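Glycerol Dehydrogenase (Unidentified, PDB 5XN8) probably catalyses the NAD-dependent oxidation of glycerol to dihydroxyacetone, letting the organism use glycerol as a carbon source without oxygen. Local coordinates at residues 58-63 with 81-86; 62-65 with 71-74; 95-100 with 113-118; 299-304 with 360-365; 320-325 with 350-355. All blocks are in the same frame, centred on the assembly; numbering follows the deposited sequence.

Interaction 1. Residues 58-63 with 81-86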
# COMPACT_ATOMS: atom_id res chain seq x y z
N SER A 58 37.78 44.45 18.82
CA SER A 58 37.91 45.83 18.34
C SER A 58 37.23 45.97 16.98
O SER A 58 37.34 45.07 16.15
CB SER A 58 39.39 46.22 18.24
OG SER A 58 39.55 47.53 17.71
N LEU A 59 36.53 47.08 16.76
CA LEU A 59 35.74 47.27 15.53
C LEU A 59 35.86 48.67 14.96
O LEU A 59 36.01 49.65 15.69
CB LEU A 59 34.26 47.03 15.81
CG LEU A 59 33.82 45.67 16.33
CD1 LEU A 59 32.64 45.77 17.29
CD2 LEU A 59 33.54 44.71 15.18
N HIS A 60 35.79 48.75 13.64
CA HIS A 60 35.51 49.99 12.94
C HIS A 60 34.39 49.74 11.92
O HIS A 60 34.53 48.91 11.01
CB HIS A 60 36.77 50.57 12.29
CG HIS A 60 36.49 51.65 11.30
ND1 HIS A 60 35.95 52.86 11.66
CD2 HIS A 60 36.63 51.68 9.96
CE1 HIS A 60 35.77 53.61 10.59
NE2 HIS A 60 36.17 52.91 9.54
N ALA A 61 33.27 50.44 12.11
CA ALA A 61 32.13 50.38 11.20
C ALA A 61 32.30 51.40 10.10
O ALA A 61 32.75 52.52 10.36
CB ALA A 61 30.84 50.65 11.96
N GLU A 62 31.96 51.03 8.87
CA GLU A 62 32.05 51.94 7.73
C GLU A 62 30.85 51.79 6.79
O GLU A 62 30.29 50.71 6.66
CB GLU A 62 33.38 51.70 6.98
CG GLU A 62 33.76 52.77 5.97
CD GLU A 62 33.99 54.15 6.58
OE1 GLU A 62 34.96 54.31 7.36
OE2 GLU A 62 33.21 55.07 6.27
N ARG A 63 30.48 52.89 6.15
CA ARG A 63 29.29 52.96 5.30
C ARG A 63 29.56 52.33 3.93
O ARG A 63 30.62 52.53 3.34
CB ARG A 63 28.87 54.43 5.13
CG ARG A 63 27.54 54.62 4.43
CD ARG A 63 27.16 56.09 4.31
NE ARG A 63 26.74 56.43 2.95
CZ ARG A 63 27.58 56.66 1.93
NH1 ARG A 63 28.90 56.60 2.09
NH2 ARG A 63 27.07 56.96 0.74
N LYS A 81 42.76 48.99 5.49
CA LYS A 81 44.22 49.07 5.69
C LYS A 81 44.63 50.14 6.71
O LYS A 81 45.52 49.91 7.53
CB LYS A 81 44.94 49.37 4.36
CG LYS A 81 44.92 48.27 3.32
CD LYS A 81 45.59 46.97 3.72
CE LYS A 81 47.11 47.07 3.82
NZ LYS A 81 47.71 45.71 3.93
N GLN A 82 43.99 51.28 6.64
CA GLN A 82 44.26 52.42 7.53
C GLN A 82 43.98 52.08 8.99
O GLN A 82 44.72 52.52 9.87
CB GLN A 82 43.42 53.67 7.11
CG GLN A 82 44.09 54.94 6.49
CD GLN A 82 43.76 55.18 5.03
OE1 GLN A 82 43.79 54.23 4.26
NE2 GLN A 82 43.47 56.43 4.63
N HIS A 83 42.92 51.31 9.25
CA HIS A 83 42.58 50.86 10.60
C HIS A 83 43.25 49.55 11.05
O HIS A 83 43.30 49.26 12.24
CB HIS A 83 41.05 50.75 10.75
CG HIS A 83 40.39 52.06 11.02
ND1 HIS A 83 40.21 52.53 12.31
CD2 HIS A 83 39.84 53.00 10.21
CE1 HIS A 83 39.62 53.70 12.28
NE2 HIS A 83 39.39 54.01 11.02
N GLY A 84 43.74 48.76 10.10
CA GLY A 84 44.48 47.52 10.40
C GLY A 84 43.61 46.39 10.95
O GLY A 84 44.07 45.60 11.78
N CYS A 85 42.37 46.32 10.49
CA CYS A 85 41.39 45.36 10.99
C CYS A 85 41.68 43.97 10.44
O CYS A 85 42.04 43.82 9.27
CB CYS A 85 39.96 45.79 10.63
SG CYS A 85 39.35 47.24 11.54
N ARG A 86 41.52 42.96 11.29
CA ARG A 86 41.96 41.59 11.00
C ARG A 86 40.87 40.67 10.41
O ARG A 86 41.17 39.55 10.01
CB ARG A 86 42.58 40.96 12.26
CG ARG A 86 43.97 41.48 12.61
CD ARG A 86 45.05 40.82 11.75
NE ARG A 86 45.32 41.51 10.49
CZ ARG A 86 45.74 40.94 9.35
NH1 ARG A 86 45.97 39.63 9.26
NH2 ARG A 86 45.93 41.71 8.28
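His-60 and His-83 lay their imidazoles one on the other, and this aromatic pair carries most of the contact between strand 58-63 and the end of helix 70-83. It is a face-to-face stack: the ring centroids are 3.8 Å apart and the planes are inclined by only 10°. The rings are slightly displaced, so that NE2 of His-83 lies over the middle of the His-60 ring and CG of His-60 over that of His-83. The two side chains cross at about a right angle. His-60 places its ring there with CG anti to the backbone N (chi1 166°), whereas His-83 has CG anti to its carbonyl carbon.

A CH-pi contact extends the stack, since CB of His-60 also sits over the face of the His-83 ring, 4.1 Å from its centroid.

The polar component lies within the strand. NE2 of His-60 donates to OE1 of Glu-62 over 2.9 Å, a bent bond with an N-H...O angle of 139°. It arrives on the anti side of the carboxylate and ties down the rotation of the imidazole beneath its stacking partner.

Cys-85 packs at the buried side, its SG 4.3 Å from CB of His-60. Gly-84, just past the helix, has positive phi, and the chain turns there toward strand 87-92.

Strand 58-63 is an outermost strand of the parallel sheet within this chain. It is hydrogen-bonded through its backbone to strand 31-36, helix 70-83 covers one face through Ile-79, and Leu-59 packs on helix 38-54 across the other.

Interaction 2. Residues 62-65 with 71-74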
# COMPACT_ATOMS: atom_id res chain seq x y z
N GLU A 62 31.96 51.03 8.87
CA GLU A 62 32.05 51.94 7.73
C GLU A 62 30.85 51.79 6.79
O GLU A 62 30.29 50.71 6.66
CB GLU A 62 33.38 51.70 6.98
CG GLU A 62 33.76 52.77 5.97
CD GLU A 62 33.99 54.15 6.58
OE1 GLU A 62 34.96 54.31 7.36
OE2 GLU A 62 33.21 55.07 6.27
N ARG A 63 30.48 52.89 6.15
CA ARG A 63 29.29 52.96 5.30
C ARG A 63 29.56 52.33 3.93
O ARG A 63 30.62 52.53 3.34
CB ARG A 63 28.87 54.43 5.13
CG ARG A 63 27.54 54.62 4.43
CD ARG A 63 27.16 56.09 4.31
NE ARG A 63 26.74 56.43 2.95
CZ ARG A 63 27.58 56.66 1.93
NH1 ARG A 63 28.90 56.60 2.09
NH2 ARG A 63 27.07 56.96 0.74
N PHE A 64 28.57 51.59 3.43
CA PHE A 64 28.61 50.95 2.11
C PHE A 64 27.70 51.73 1.15
O PHE A 64 26.56 52.04 1.50
CB PHE A 64 28.18 49.47 2.26
CG PHE A 64 27.91 48.77 0.96
CD1 PHE A 64 28.91 48.61 0.02
CD2 PHE A 64 26.64 48.26 0.68
CE1 PHE A 64 28.66 47.96 -1.18
CE2 PHE A 64 26.38 47.61 -0.51
CZ PHE A 64 27.39 47.46 -1.45
N ASN A 65 28.21 52.06 -0.04
CA ASN A 65 27.50 52.94 -0.99
C ASN A 65 26.34 52.29 -1.76
O ASN A 65 25.60 52.99 -2.45
CB ASN A 65 28.47 53.57 -2.00
CG ASN A 65 29.34 54.64 -1.37
OD1 ASN A 65 28.86 55.47 -0.61
ND2 ASN A 65 30.62 54.65 -1.72
N VAL A 71 35.42 49.48 -7.86
CA VAL A 71 35.72 50.80 -7.28
C VAL A 71 35.37 50.83 -5.79
O VAL A 71 36.16 51.31 -4.97
CB VAL A 71 34.99 51.95 -8.02
CG1 VAL A 71 35.13 53.28 -7.28
CG2 VAL A 71 35.49 52.08 -9.45
N GLU A 72 34.18 50.33 -5.45
CA GLU A 72 33.71 50.33 -4.07
C GLU A 72 34.57 49.42 -3.19
O GLU A 72 34.91 49.79 -2.07
CB GLU A 72 32.23 49.91 -4.01
CG GLU A 72 31.57 50.00 -2.63
CD GLU A 72 31.49 51.41 -2.07
OE1 GLU A 72 31.66 52.39 -2.81
OE2 GLU A 72 31.23 51.54 -0.85
N ILE A 73 34.93 48.24 -3.71
CA ILE A 73 35.83 47.30 -3.01
C ILE A 73 37.15 47.97 -2.67
O ILE A 73 37.58 47.94 -1.51
CB ILE A 73 36.09 46.02 -3.87
CG1 ILE A 73 34.81 45.16 -3.96
CG2 ILE A 73 37.22 45.17 -3.31
CD1 ILE A 73 34.80 44.27 -5.18
N ARG A 74 37.78 48.60 -3.67
CA ARG A 74 39.08 49.27 -3.49
C ARG A 74 39.00 50.47 -2.54
O ARG A 74 39.98 50.73 -1.83
CB ARG A 74 39.68 49.70 -4.85
CG ARG A 74 40.30 48.59 -5.71
CD ARG A 74 39.77 47.20 -5.53
NE ARG A 74 40.53 46.25 -6.37
CZ ARG A 74 40.04 45.16 -6.96
NH1 ARG A 74 38.75 44.82 -6.86
NH2 ARG A 74 40.85 44.41 -7.70
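Where strand 58-63 gives way to the turn leading into helix 70-83, the backbones come nearest at Asn-65 and Glu-72, whose CA atoms are 7.4 Å apart. This is the strand-to-helix connection of a parallel alpha/beta domain, the nucleotide-binding part of the family fold, and here one buried carboxylate bridges the two ends of a short loop.

Glu-72 extends CG anti to its backbone N (chi1 -174°) and then bends at chi2, bringing the carboxylate up to the last residue of the 62-65 segment. Both of its oxygens are used. The backbone N of Asn-65 donates to OE2 over 3.2 Å, in a fairly straight bond of 162° that arrives from well above the carboxylate plane. The side-chain amide donates through ND2 to OE1, meeting it on the syn side and close to that plane. The amide and carboxylate planes are nevertheless turned 68° from each other, so the two-point grip is skewed rather than flat. OE2 has a further partner in Arg-75, a salt bridge that would be expected to stabilise the negative charge.

The Phe-64 ring reaches the aliphatic part of Glu-72, with CE1 3.8 Å from CG, and the same ring also packs on Thr-96 and Thr-99 of helix 94-107. It is also a neighbour of Lys-95 and Asp-37, which probably bind NAD(+), their side chains being about 4 and 5 Å from its own at the nearest atoms. The shortest link of the contact runs from ND2 of Asn-65 to OE1 of Glu-72, at 2.7 Å.

Interaction 3. Residues 95-100 with 113-118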
# COMPACT_ATOMS: atom_id res chain seq x y z
N LYS A 95 24.41 42.56 -2.29
CA LYS A 95 25.53 43.41 -2.75
C LYS A 95 26.51 43.75 -1.62
O LYS A 95 27.70 43.78 -1.84
CB LYS A 95 25.00 44.67 -3.43
CG LYS A 95 24.26 44.42 -4.74
CD LYS A 95 23.89 45.73 -5.42
CE LYS A 95 22.78 45.61 -6.47
NZ LYS A 95 23.21 45.26 -7.85
N THR A 96 25.99 43.99 -0.42
CA THR A 96 26.83 44.22 0.76
C THR A 96 27.66 42.98 1.13
O THR A 96 28.85 43.09 1.40
CB THR A 96 25.99 44.60 2.00
OG1 THR A 96 25.14 45.69 1.68
CG2 THR A 96 26.89 45.00 3.16
N LEU A 97 27.02 41.82 1.15
CA LEU A 97 27.68 40.58 1.55
C LEU A 97 28.77 40.19 0.55
O LEU A 97 29.87 39.79 0.95
CB LEU A 97 26.66 39.45 1.71
CG LEU A 97 25.94 39.25 3.06
CD1 LEU A 97 25.95 40.44 4.00
CD2 LEU A 97 24.54 38.73 2.86
N ASP A 98 28.46 40.32 -0.73
CA ASP A 98 29.40 40.01 -1.81
C ASP A 98 30.63 40.91 -1.79
O ASP A 98 31.72 40.48 -2.16
CB ASP A 98 28.72 40.09 -3.18
CG ASP A 98 27.78 38.92 -3.45
OD1 ASP A 98 27.48 38.14 -2.50
OD2 ASP A 98 27.36 38.76 -4.62
N THR A 99 30.45 42.18 -1.40
CA THR A 99 31.58 43.10 -1.24
C THR A 99 32.47 42.75 -0.05
O THR A 99 33.69 42.94 -0.11
CB THR A 99 31.10 44.57 -1.10
OG1 THR A 99 30.22 44.87 -2.17
CG2 THR A 99 32.27 45.54 -1.13
N ALA A 100 31.86 42.25 1.02
CA ALA A 100 32.61 41.76 2.17
C ALA A 100 33.46 40.53 1.83
O ALA A 100 34.56 40.38 2.36
CB ALA A 100 31.67 41.46 3.33
N VAL A 113 29.36 36.86 7.13
CA VAL A 113 28.22 37.43 6.41
C VAL A 113 26.97 37.30 7.27
O VAL A 113 26.70 36.24 7.83
CB VAL A 113 28.01 36.81 5.00
CG1 VAL A 113 29.11 37.28 4.05
CG2 VAL A 113 27.95 35.29 5.03
N ILE A 114 26.22 38.40 7.39
CA ILE A 114 25.03 38.46 8.23
C ILE A 114 23.86 38.96 7.38
O ILE A 114 23.53 40.14 7.42
CB ILE A 114 25.25 39.37 9.47
CG1 ILE A 114 26.58 39.04 10.16
CG2 ILE A 114 24.09 39.24 10.45
CD1 ILE A 114 26.80 39.75 11.49
N PRO A 115 23.23 38.05 6.60
CA PRO A 115 22.04 38.43 5.85
C PRO A 115 20.88 38.84 6.75
O PRO A 115 20.50 38.09 7.65
CB PRO A 115 21.68 37.15 5.07
CG PRO A 115 22.92 36.34 5.05
CD PRO A 115 23.62 36.65 6.32
N THR A 116 20.35 40.04 6.52
CA THR A 116 19.15 40.53 7.19
C THR A 116 17.86 40.13 6.45
O THR A 116 16.76 40.39 6.94
CB THR A 116 19.22 42.06 7.32
OG1 THR A 116 19.35 42.65 6.02
CG2 THR A 116 20.40 42.46 8.19
N ILE A 117 18.00 39.51 5.27
CA ILE A 117 16.88 39.01 4.47
C ILE A 117 17.24 37.62 3.94
O ILE A 117 18.41 37.36 3.68
CB ILE A 117 16.59 40.00 3.30
CG1 ILE A 117 16.00 41.32 3.84
CG2 ILE A 117 15.63 39.40 2.30
CD1 ILE A 117 16.06 42.49 2.88
N ALA A 118 16.24 36.75 3.77
CA ALA A 118 16.46 35.35 3.31
C ALA A 118 15.91 35.14 1.91
O ALA A 118 15.02 34.31 1.69
CB ALA A 118 15.82 34.38 4.29
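The beta-alpha-beta unit made of strand 87-92, helix 94-107 and strand 111-115 is closed here, where Leu-97 of the helix rests on Val-113 and Pro-115 of the second strand. The helix and strand run almost exactly antiparallel, at 176°, with the axes of their short segments 8.7 Å apart. Leu-97 and Val-113 mark the nearest backbone approach, their CA atoms being 5.8 Å from each other.

One leucine does nearly all the touching, and its parts are divided among three successive residues of the strand. The branch point CG meets CB of Val-113 at 3.7 Å, and CG1 of the valine fills in alongside CG and CB of the leucine. With chi1 of -72°, Val-113 sets this CG1 anti to its carbonyl carbon. Farther along the strand, CD2 of Leu-97 comes down on the proline ring, 3.6 Å from CG of Pro-115, and the two side chains cross at about a right angle. CD1, the other methyl, lies against the backbone at the N of Ile-114. All four residues are buried and the interface has no hydrogen bond across it, so shape and exclusion of water hold it.

Neighbouring positions belong to the coenzyme site: Lys-95 and Thr-116 probably bind NAD(+), as does Gly-94 at the start of the helix. A helix laid antiparallel against a face of a parallel sheet, with the probable coenzyme site at the C-terminal ends of the strands, is the arrangement typical of Rossmann-like domains.

Interaction 4. Residues 299-304 with 360-365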
# COMPACT_ATOMS: atom_id res chain seq x y z
N PHE A 299 2.51 24.87 -5.53
CA PHE A 299 3.39 25.56 -4.58
C PHE A 299 3.54 27.03 -4.95
O PHE A 299 3.30 27.90 -4.10
CB PHE A 299 4.76 24.89 -4.52
CG PHE A 299 5.75 25.62 -3.66
CD1 PHE A 299 5.75 25.46 -2.28
CD2 PHE A 299 6.70 26.47 -4.23
CE1 PHE A 299 6.63 26.15 -1.47
CE2 PHE A 299 7.60 27.16 -3.43
CZ PHE A 299 7.56 27.00 -2.05
N CYS A 300 3.94 27.29 -6.19
CA CYS A 300 4.14 28.66 -6.69
C CYS A 300 2.89 29.56 -6.55
O CYS A 300 2.99 30.67 -6.03
CB CYS A 300 4.61 28.65 -8.16
SG CYS A 300 6.34 28.21 -8.44
N GLU A 301 1.72 29.09 -6.99
CA GLU A 301 0.46 29.86 -6.86
C GLU A 301 0.15 30.21 -5.42
O GLU A 301 -0.26 31.34 -5.11
CB GLU A 301 -0.72 29.08 -7.45
CG GLU A 301 -2.10 29.72 -7.23
CD GLU A 301 -3.23 29.00 -7.94
OE1 GLU A 301 -3.10 27.77 -8.14
OE2 GLU A 301 -4.24 29.64 -8.30
N LYS A 302 0.33 29.23 -4.55
CA LYS A 302 -0.03 29.30 -3.13
C LYS A 302 0.83 30.31 -2.40
O LYS A 302 0.30 31.08 -1.60
CB LYS A 302 0.13 27.90 -2.54
CG LYS A 302 -0.27 27.63 -1.12
CD LYS A 302 -0.38 26.11 -0.89
CE LYS A 302 0.97 25.37 -0.92
NZ LYS A 302 0.93 24.12 -1.73
N VAL A 303 2.13 30.33 -2.68
CA VAL A 303 3.04 31.27 -2.01
C VAL A 303 3.12 32.66 -2.68
O VAL A 303 3.42 33.65 -2.01
CB VAL A 303 4.46 30.69 -1.79
CG1 VAL A 303 4.42 29.37 -0.99
CG2 VAL A 303 5.26 30.54 -3.08
N GLY A 304 2.87 32.72 -3.99
CA GLY A 304 2.90 33.99 -4.74
C GLY A 304 4.07 34.16 -5.69
O GLY A 304 4.65 35.24 -5.78
N GLN A 360 -1.17 29.34 -17.17
CA GLN A 360 -2.46 30.00 -17.45
C GLN A 360 -3.62 29.07 -17.08
O GLN A 360 -4.48 29.43 -16.29
CB GLN A 360 -2.57 30.43 -18.92
CG GLN A 360 -1.68 31.61 -19.29
CD GLN A 360 -1.96 32.14 -20.70
OE1 GLN A 360 -3.11 32.29 -21.14
NE2 GLN A 360 -0.90 32.44 -21.43
N GLN A 361 -3.62 27.87 -17.66
CA GLN A 361 -4.65 26.88 -17.37
C GLN A 361 -4.81 26.61 -15.86
O GLN A 361 -5.94 26.53 -15.34
CB GLN A 361 -4.33 25.58 -18.09
CG GLN A 361 -5.48 24.60 -18.21
CD GLN A 361 -4.99 23.21 -18.57
OE1 GLN A 361 -4.74 22.38 -17.68
NE2 GLN A 361 -4.79 22.96 -19.86
N TRP A 362 -3.68 26.51 -15.16
CA TRP A 362 -3.65 26.27 -13.72
C TRP A 362 -4.29 27.40 -12.91
O TRP A 362 -5.07 27.16 -11.99
CB TRP A 362 -2.20 26.06 -13.26
CG TRP A 362 -2.11 25.70 -11.82
CD1 TRP A 362 -1.84 26.55 -10.79
CD2 TRP A 362 -2.34 24.41 -11.24
NE1 TRP A 362 -1.87 25.86 -9.60
CE2 TRP A 362 -2.16 24.55 -9.85
CE3 TRP A 362 -2.66 23.15 -11.77
CZ2 TRP A 362 -2.30 23.47 -8.96
CZ3 TRP A 362 -2.82 22.08 -10.89
CH2 TRP A 362 -2.63 22.25 -9.49
N LEU A 363 -3.95 28.63 -13.24
CA LEU A 363 -4.54 29.79 -12.58
C LEU A 363 -6.03 30.02 -12.89
O LEU A 363 -6.72 30.71 -12.12
CB LEU A 363 -3.74 31.06 -12.95
CG LEU A 363 -2.31 31.11 -12.42
CD1 LEU A 363 -1.61 32.32 -13.03
CD2 LEU A 363 -2.26 31.13 -10.90
N ALA A 364 -6.52 29.46 -13.99
CA ALA A 364 -7.90 29.64 -14.45
C ALA A 364 -8.85 28.46 -14.17
O ALA A 364 -9.99 28.47 -14.64
CB ALA A 364 -7.90 29.93 -15.94
N ARG A 365 -8.40 27.48 -13.37
CA ARG A 365 -9.11 26.20 -13.24
C ARG A 365 -10.24 26.25 -12.21
O ARG A 365 -10.16 26.96 -11.20
CB ARG A 365 -8.12 25.08 -12.92
CG ARG A 365 -7.63 25.05 -11.47
CD ARG A 365 -6.33 24.26 -11.36
NE ARG A 365 -5.73 24.38 -10.04
CZ ARG A 365 -6.11 23.75 -8.93
NH1 ARG A 365 -7.17 22.94 -8.93
NH2 ARG A 365 -5.43 23.97 -7.80
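Glu-301 holds CG anti to the backbone N (chi1 174°) and continues extended, so that its carboxylate spans the gap to Trp-362, whose own CG is likewise anti to the backbone N. The indole is thus carried toward helix 290-303, where NE1 of Trp-362 comes within 2.7 Å of OE1 of Glu-301. The carboxylate and indole planes are 62° apart, and the two side chains meet at a slant, with CD1 of the indole 3.2 Å from the same oxygen.

The second oxygen faces an apolar neighbour: OE2 of Glu-301 is 3.6 Å from CD2 of Leu-363. These two side chains lie alongside, pointing opposite ways, and the leucine methyl also packs along CG and CD of the glutamate.

The contact joins the C-terminal ends of helix 290-303 and helix 345-363 in the helical part of the fold, at the surface and away from the metal and coenzyme sites. Both helices finish here, the first just before Gly-304, which has positive phi.

Arg-365, the last residue of the chain, folds back over the indole, with NE 3.4 Å above the ring plane and over its centre. Its NH2 remains 4.5 Å from OE1 of Glu-301, too far for a salt bridge, though the charges are opposite. Gln-361, next to Trp-362 in the chain, donates a hydrogen bond to Glu-215 of the second subunit.

Interaction 5. Residues 320-325 with 350-355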
# COMPACT_ATOMS: atom_id res chain seq x y z
N ASP A 320 8.78 36.85 -30.45
CA ASP A 320 10.10 37.44 -30.71
C ASP A 320 10.94 37.55 -29.42
O ASP A 320 12.13 37.22 -29.43
CB ASP A 320 9.95 38.81 -31.38
CG ASP A 320 11.23 39.28 -32.09
OD1 ASP A 320 12.23 38.52 -32.12
OD2 ASP A 320 11.24 40.43 -32.61
N LYS A 321 10.33 37.99 -28.32
CA LYS A 321 11.04 38.17 -27.05
C LYS A 321 11.50 36.86 -26.42
O LYS A 321 12.60 36.80 -25.86
CB LYS A 321 10.19 38.94 -26.05
CG LYS A 321 10.04 40.42 -26.39
CD LYS A 321 9.09 41.10 -25.42
CE LYS A 321 8.76 42.51 -25.85
NZ LYS A 321 7.63 43.04 -25.05
N ILE A 322 10.66 35.83 -26.49
CA ILE A 322 11.02 34.51 -25.97
C ILE A 322 12.09 33.85 -26.83
O ILE A 322 12.93 33.11 -26.30
CB ILE A 322 9.77 33.60 -25.77
CG1 ILE A 322 8.87 34.19 -24.67
CG2 ILE A 322 10.15 32.16 -25.42
CD1 ILE A 322 9.56 34.42 -23.34
N ALA A 323 12.08 34.11 -28.14
CA ALA A 323 13.15 33.65 -29.02
C ALA A 323 14.48 34.26 -28.61
O ALA A 323 15.49 33.55 -28.53
CB ALA A 323 12.84 33.97 -30.47
N ALA A 324 14.49 35.56 -28.34
CA ALA A 324 15.70 36.25 -27.86
C ALA A 324 16.17 35.75 -26.49
O ALA A 324 17.37 35.59 -26.27
CB ALA A 324 15.48 37.76 -27.83
N VAL A 325 15.22 35.52 -25.57
CA VAL A 325 15.50 34.93 -24.25
C VAL A 325 16.07 33.51 -24.39
O VAL A 325 16.95 33.12 -23.63
CB VAL A 325 14.23 34.91 -23.35
CG1 VAL A 325 14.39 34.02 -22.13
CG2 VAL A 325 13.87 36.32 -22.92
N ALA A 350 10.34 26.64 -26.96
CA ALA A 350 9.24 25.68 -26.80
C ALA A 350 8.81 25.46 -25.36
O ALA A 350 7.61 25.51 -25.03
CB ALA A 350 9.64 24.34 -27.41
N ALA A 351 9.79 25.21 -24.50
CA ALA A 351 9.52 24.94 -23.10
C ALA A 351 8.90 26.15 -22.39
O ALA A 351 7.92 25.99 -21.66
CB ALA A 351 10.80 24.52 -22.40
N ILE A 352 9.44 27.33 -22.64
CA ILE A 352 8.94 28.57 -22.03
C ILE A 352 7.47 28.84 -22.41
O ILE A 352 6.66 29.16 -21.54
CB ILE A 352 9.86 29.78 -22.36
CG1 ILE A 352 11.19 29.64 -21.61
CG2 ILE A 352 9.21 31.11 -21.99
CD1 ILE A 352 12.33 30.45 -22.22
N LEU A 353 7.14 28.67 -23.70
CA LEU A 353 5.77 28.92 -24.17
C LEU A 353 4.78 27.90 -23.63
O LEU A 353 3.65 28.26 -23.25
CB LEU A 353 5.70 28.96 -25.70
CG LEU A 353 6.43 30.11 -26.42
CD1 LEU A 353 6.03 30.22 -27.89
CD2 LEU A 353 6.21 31.44 -25.73
N THR A 354 5.19 26.64 -23.59
CA THR A 354 4.33 25.58 -23.06
C THR A 354 4.14 25.73 -21.55
O THR A 354 3.02 25.56 -21.05
CB THR A 354 4.89 24.19 -23.39
OG1 THR A 354 5.03 24.06 -24.80
CG2 THR A 354 3.96 23.09 -22.85
N ALA A 355 5.21 26.05 -20.84
CA ALA A 355 5.15 26.32 -19.41
C ALA A 355 4.16 27.44 -19.09
O ALA A 355 3.35 27.31 -18.17
CB ALA A 355 6.52 26.67 -18.86
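Ile-322 and Ile-352 meet at a slant between helix 318-329 and helix 345-363, and their branched side chains provide the main relief of a wholly apolar interface. The short helix segments pass with their axes 10.1 Å apart at a crossing angle of 131°, and the CA atoms of the two isoleucines are the nearest pair.

The principal bump is CG2 of Ile-352. It rests against the fork of Ile-322, touching CD1 and CG2 of that residue at once, at 3.6 Å and 3.7 Å. The fork can receive it because Ile-322 has CG1 anti to the carbonyl carbon and CG2 anti to the backbone N, while CD1 curls round at a chi2 of -55° instead of reaching straight ahead.

Smaller fillings flank this centre. Leu-353 turns CD2 toward Ile-322, where it is 4.0 Å from CG1, and these two side chains run antiparallel past one another. One turn farther along helix 318-329, CG1 of Val-325 meets CD1 of Ile-352 at 4.1 Å. Ile-352 thus uses both its branches, CG2 on Ile-322 and the longer arm on the valine. No hydrogen bond crosses between the segments.

The pair of helices belongs to the helical part of the fold. Phe-260 of helix 252-260 packs on Ile-322 and Val-325, Ile-256 of the same helix reaches Ile-352, and Phe-277 of helix 271-285 also covers Ile-352. Leu-353 and Thr-354 themselves pack on Ala-223 and Ala-220 of the second subunit.

Burial and chemistry change together across these five contacts. Interactions 3 and 5 are buried and wholly apolar across their segments, one setting a helix on the parallel sheet, the other joining two helices. Interactions 1 and 2 are partly buried and hold the same pair, strand 58-63 and helix 70-83, from opposite ends: ring stacking at one, a carboxylate grip at the other. Interaction 4 lies at the surface and mixes polar and apolar approaches. Phe-64 and Ile-73 of interaction 2 touch the helix of interaction 3, linking neighbouring helices on one face of the sheet beside the probable coenzyme site. Interactions 4 and 5 share helix 345-363, far from interaction 1 across the chain's centre.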